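Local coordinates for protein natural cytotoxicity triggering receptor 2 (Homo sapiens, PDB 1HKF) that acts as a cytotoxicity-activating receptor of natural killer cells, here as its extracellular V-set immunoglobulin domain, and may help activated cells lyse tumour cells, at residues A[63-68]-A[76-81]. Sequence-based numbering, arbitrary orientation.
Sequences KPRTMA and WDDPDA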
ATOM      1  N   LYS A  63      20.470  -7.916  -3.023  1.00 31.93           N
ATOM      2  CA  LYS A  63      20.994  -8.441  -1.772  1.00 31.18           C
ATOM      3  C   LYS A  63      19.888  -8.328  -0.727  1.00 29.22           C
ATOM      4  O   LYS A  63      19.053  -7.455  -0.802  1.00 29.14           O
ATOM      5  CB  LYS A  63      22.240  -7.654  -1.352  1.00 32.88           C
ATOM      6  CG  LYS A  63      23.380  -7.957  -2.245  1.00 35.56           C
ATOM      7  CD  LYS A  63      24.665  -7.577  -1.605  1.00 39.62           C
ATOM      8  CE  LYS A  63      25.097  -6.212  -2.022  1.00 40.96           C
ATOM      9  NZ  LYS A  63      26.570  -6.345  -2.093  1.00 45.48           N
ATOM     10  N   PRO A  64      19.870  -9.229   0.256  1.00 28.66           N
ATOM     11  CA  PRO A  64      18.819  -9.182   1.279  1.00 27.37           C
ATOM     12  C   PRO A  64      18.813  -7.943   2.183  1.00 28.58           C
ATOM     13  O   PRO A  64      19.866  -7.381   2.466  1.00 27.93           O
ATOM     14  CB  PRO A  64      19.033 -10.476   2.057  1.00 27.08           C
ATOM     15  CG  PRO A  64      20.507 -10.745   1.903  1.00 27.27           C
ATOM     16  CD  PRO A  64      20.853 -10.309   0.495  1.00 25.92           C
ATOM     17  N   ARG A  65      17.606  -7.527   2.609  1.00 28.65           N
ATOM     18  CA  ARG A  65      17.421  -6.398   3.495  1.00 28.07           C
ATOM     19  C   ARG A  65      18.222  -5.175   3.022  1.00 29.37           C
ATOM     20  O   ARG A  65      19.002  -4.599   3.765  1.00 29.61           O
ATOM     21  CB  ARG A  65      17.825  -6.838   4.890  1.00 27.58           C
ATOM     22  CG  ARG A  65      16.948  -7.965   5.450  1.00 25.01           C
ATOM     23  CD  ARG A  65      17.491  -8.491   6.766  1.00 26.75           C
ATOM     24  NE  ARG A  65      18.816  -9.082   6.556  1.00 27.43           N
ATOM     25  CZ  ARG A  65      19.019 -10.340   6.132  1.00 28.69           C
ATOM     26  NH1 ARG A  65      17.996 -11.168   5.913  1.00 26.56           N
ATOM     27  NH2 ARG A  65      20.237 -10.717   5.768  1.00 23.70           N
ATOM     28  N   THR A  66      18.084  -4.835   1.750  1.00 30.09           N
ATOM     29  CA  THR A  66      18.764  -3.665   1.204  1.00 34.92           C
ATOM     30  C   THR A  66      17.699  -2.604   0.839  1.00 38.69           C
ATOM     31  O   THR A  66      16.550  -2.932   0.501  1.00 36.75           O
ATOM     32  CB  THR A  66      19.566  -3.966  -0.100  1.00 34.32           C
ATOM     33  OG1 THR A  66      18.792  -4.822  -0.962  1.00 33.38           O
ATOM     34  CG2 THR A  66      20.923  -4.598   0.216  1.00 33.74           C
ATOM     35  N   MET A  67      18.073  -1.339   0.934  1.00 44.29           N
ATOM     36  CA  MET A  67      17.145  -0.267   0.590  1.00 51.18           C
ATOM     37  C   MET A  67      17.226  -0.105  -0.920  1.00 53.72           C
ATOM     38  O   MET A  67      17.766   0.893  -1.406  1.00 53.28           O
ATOM     39  CB  MET A  67      17.548   1.051   1.265  1.00 54.64           C
ATOM     40  CG  MET A  67      17.640   0.982   2.792  1.00 59.65           C
ATOM     41  SD  MET A  67      16.177   1.568   3.719  1.00 67.14           S
ATOM     42  CE  MET A  67      16.629   3.335   3.875  1.00 63.65           C
ATOM     43  N   ALA A  68      16.706  -1.112  -1.641  1.00 57.18           N
ATOM     44  CA  ALA A  68      16.676  -1.141  -3.114  1.00 60.69           C
ATOM     45  C   ALA A  68      15.771  -0.020  -3.701  1.00 63.10           C
ATOM     46  O   ALA A  68      14.562  -0.178  -3.860  1.00 62.08           O
ATOM     47  CB  ALA A  68      16.217  -2.540  -3.619  1.00 59.30           C
ATOM     48  N   TRP A  76      11.673  -4.089  -0.470  1.00 24.57           N
ATOM     49  CA  TRP A  76      12.361  -4.394   0.730  1.00 23.94           C
ATOM     50  C   TRP A  76      12.190  -5.910   0.755  1.00 23.34           C
ATOM     51  O   TRP A  76      11.051  -6.400   0.756  1.00 21.97           O
ATOM     52  CB  TRP A  76      11.715  -3.800   1.983  1.00 25.60           C
ATOM     53  CG  TRP A  76      12.391  -4.333   3.213  1.00 26.80           C
ATOM     54  CD1 TRP A  76      11.924  -5.301   4.043  1.00 27.66           C
ATOM     55  CD2 TRP A  76      13.686  -3.961   3.717  1.00 28.23           C
ATOM     56  NE1 TRP A  76      12.844  -5.559   5.048  1.00 28.76           N
ATOM     57  CE2 TRP A  76      13.930  -4.742   4.868  1.00 28.71           C
ATOM     58  CE3 TRP A  76      14.658  -3.032   3.310  1.00 30.11           C
ATOM     59  CZ2 TRP A  76      15.098  -4.620   5.625  1.00 29.14           C
ATOM     60  CZ3 TRP A  76      15.829  -2.905   4.068  1.00 28.14           C
ATOM     61  CH2 TRP A  76      16.030  -3.693   5.211  1.00 31.06           C
ATOM     62  N   ASP A  77      13.304  -6.644   0.764  1.00 22.20           N
ATOM     63  CA  ASP A  77      13.215  -8.109   0.814  1.00 23.70           C
ATOM     64  C   ASP A  77      13.939  -8.686   1.994  1.00 25.18           C
ATOM     65  O   ASP A  77      15.109  -8.386   2.239  1.00 25.33           O
ATOM     66  CB  ASP A  77      13.778  -8.709  -0.458  1.00 23.72           C
ATOM     67  CG  ASP A  77      13.843 -10.214  -0.404  1.00 25.78           C
ATOM     68  OD1 ASP A  77      12.874 -10.799   0.108  1.00 22.16           O
ATOM     69  OD2 ASP A  77      14.865 -10.791  -0.883  1.00 26.77           O
ATOM     70  N   ASP A  78      13.255  -9.521   2.749  1.00 26.60           N
ATOM     71  CA  ASP A  78      13.918 -10.143   3.863  1.00 27.97           C
ATOM     72  C   ASP A  78      13.583 -11.628   3.893  1.00 28.63           C
ATOM     73  O   ASP A  78      12.494 -11.997   4.312  1.00 28.22           O
ATOM     74  CB  ASP A  78      13.523  -9.520   5.208  1.00 29.98           C
ATOM     75  CG  ASP A  78      14.272 -10.188   6.393  1.00 31.78           C
ATOM     76  OD1 ASP A  78      15.126 -11.100   6.148  1.00 29.98           O
ATOM     77  OD2 ASP A  78      14.020  -9.820   7.559  1.00 31.00           O
ATOM     78  N   PRO A  79      14.552 -12.505   3.500  1.00 28.90           N
ATOM     79  CA  PRO A  79      14.387 -13.966   3.473  1.00 29.47           C
ATOM     80  C   PRO A  79      13.956 -14.556   4.790  1.00 30.71           C
ATOM     81  O   PRO A  79      13.234 -15.542   4.816  1.00 32.52           O
ATOM     82  CB  PRO A  79      15.756 -14.461   3.037  1.00 28.35           C
ATOM     83  CG  PRO A  79      16.183 -13.429   2.116  1.00 27.61           C
ATOM     84  CD  PRO A  79      15.827 -12.137   2.867  1.00 26.63           C
ATOM     85  N   ASP A  80      14.392 -13.968   5.895  1.00 32.75           N
ATOM     86  CA  ASP A  80      13.990 -14.464   7.209  1.00 33.72           C
ATOM     87  C   ASP A  80      12.507 -14.312   7.384  1.00 34.04           C
ATOM     88  O   ASP A  80      11.916 -15.042   8.181  1.00 34.05           O
ATOM     89  CB  ASP A  80      14.643 -13.676   8.337  1.00 37.69           C
ATOM     90  CG  ASP A  80      16.159 -13.851   8.384  1.00 41.09           C
ATOM     91  OD1 ASP A  80      16.648 -14.957   8.017  1.00 43.02           O
ATOM     92  OD2 ASP A  80      16.846 -12.883   8.813  1.00 41.31           O
ATOM     93  N   ALA A  81      11.902 -13.344   6.678  1.00 32.56           N
ATOM     94  CA  ALA A  81      10.464 -13.137   6.795  1.00 33.74           C
ATOM     95  C   ALA A  81       9.694 -13.994   5.769  1.00 34.02           C
ATOM     96  O   ALA A  81       8.527 -14.295   5.971  1.00 35.15           O
ATOM     97  CB  ALA A  81      10.115 -11.657   6.616  1.00 31.71           C
TER
HETATM   98  O   HOH W   1      15.976  -5.663  -0.239  1.00 29.59           O
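Arg65 meets Trp76 with its backbone end and two carboxylates with its tip. Its CA sits over one face of the Trp76 six-membered ring, 3.8 Å from the centroid, a CH-pi contact, while Arg65 CB reaches Trp76 CZ2 at 3.6 Å. The arginine chain then crosses Asp78 obliquely and bends at chi3 (-63°), bringing Arg65 NH1 to Asp78 OD1 at 2.9 Å. This salt bridge is lopsided: OD1 lies in the guanidinium plane, yet NH1 meets it from above the carboxylate plane, the two planes standing 78° apart. OD1 also accepts from Asp80 N, closing an Asx turn, so two donors grip one oxygen. Asp80 OD2, 3.6 Å from Arg65 NH1, adds charge attraction alone, since no N-H points at it. Pro64 CB lies over the rim of one guanidinium face and touches Pro79 CD at 3.7 Å. In the backbone, Arg65 N bonds to Asp77 O at 2.7 Å, almost along the C=O axis, and one water accepts from both Thr66 N and Asp77 N. The Asp77 carboxylate is held by the hydroxyls of Tyr41 and Tyr34 and a salt bridge to Lys44. The contact thus ties the loop leaving 54-61, an outer strand of the five-stranded sheet, to 73-78, an outer strand of the V-set domain's three-stranded sheet, and the turn after it.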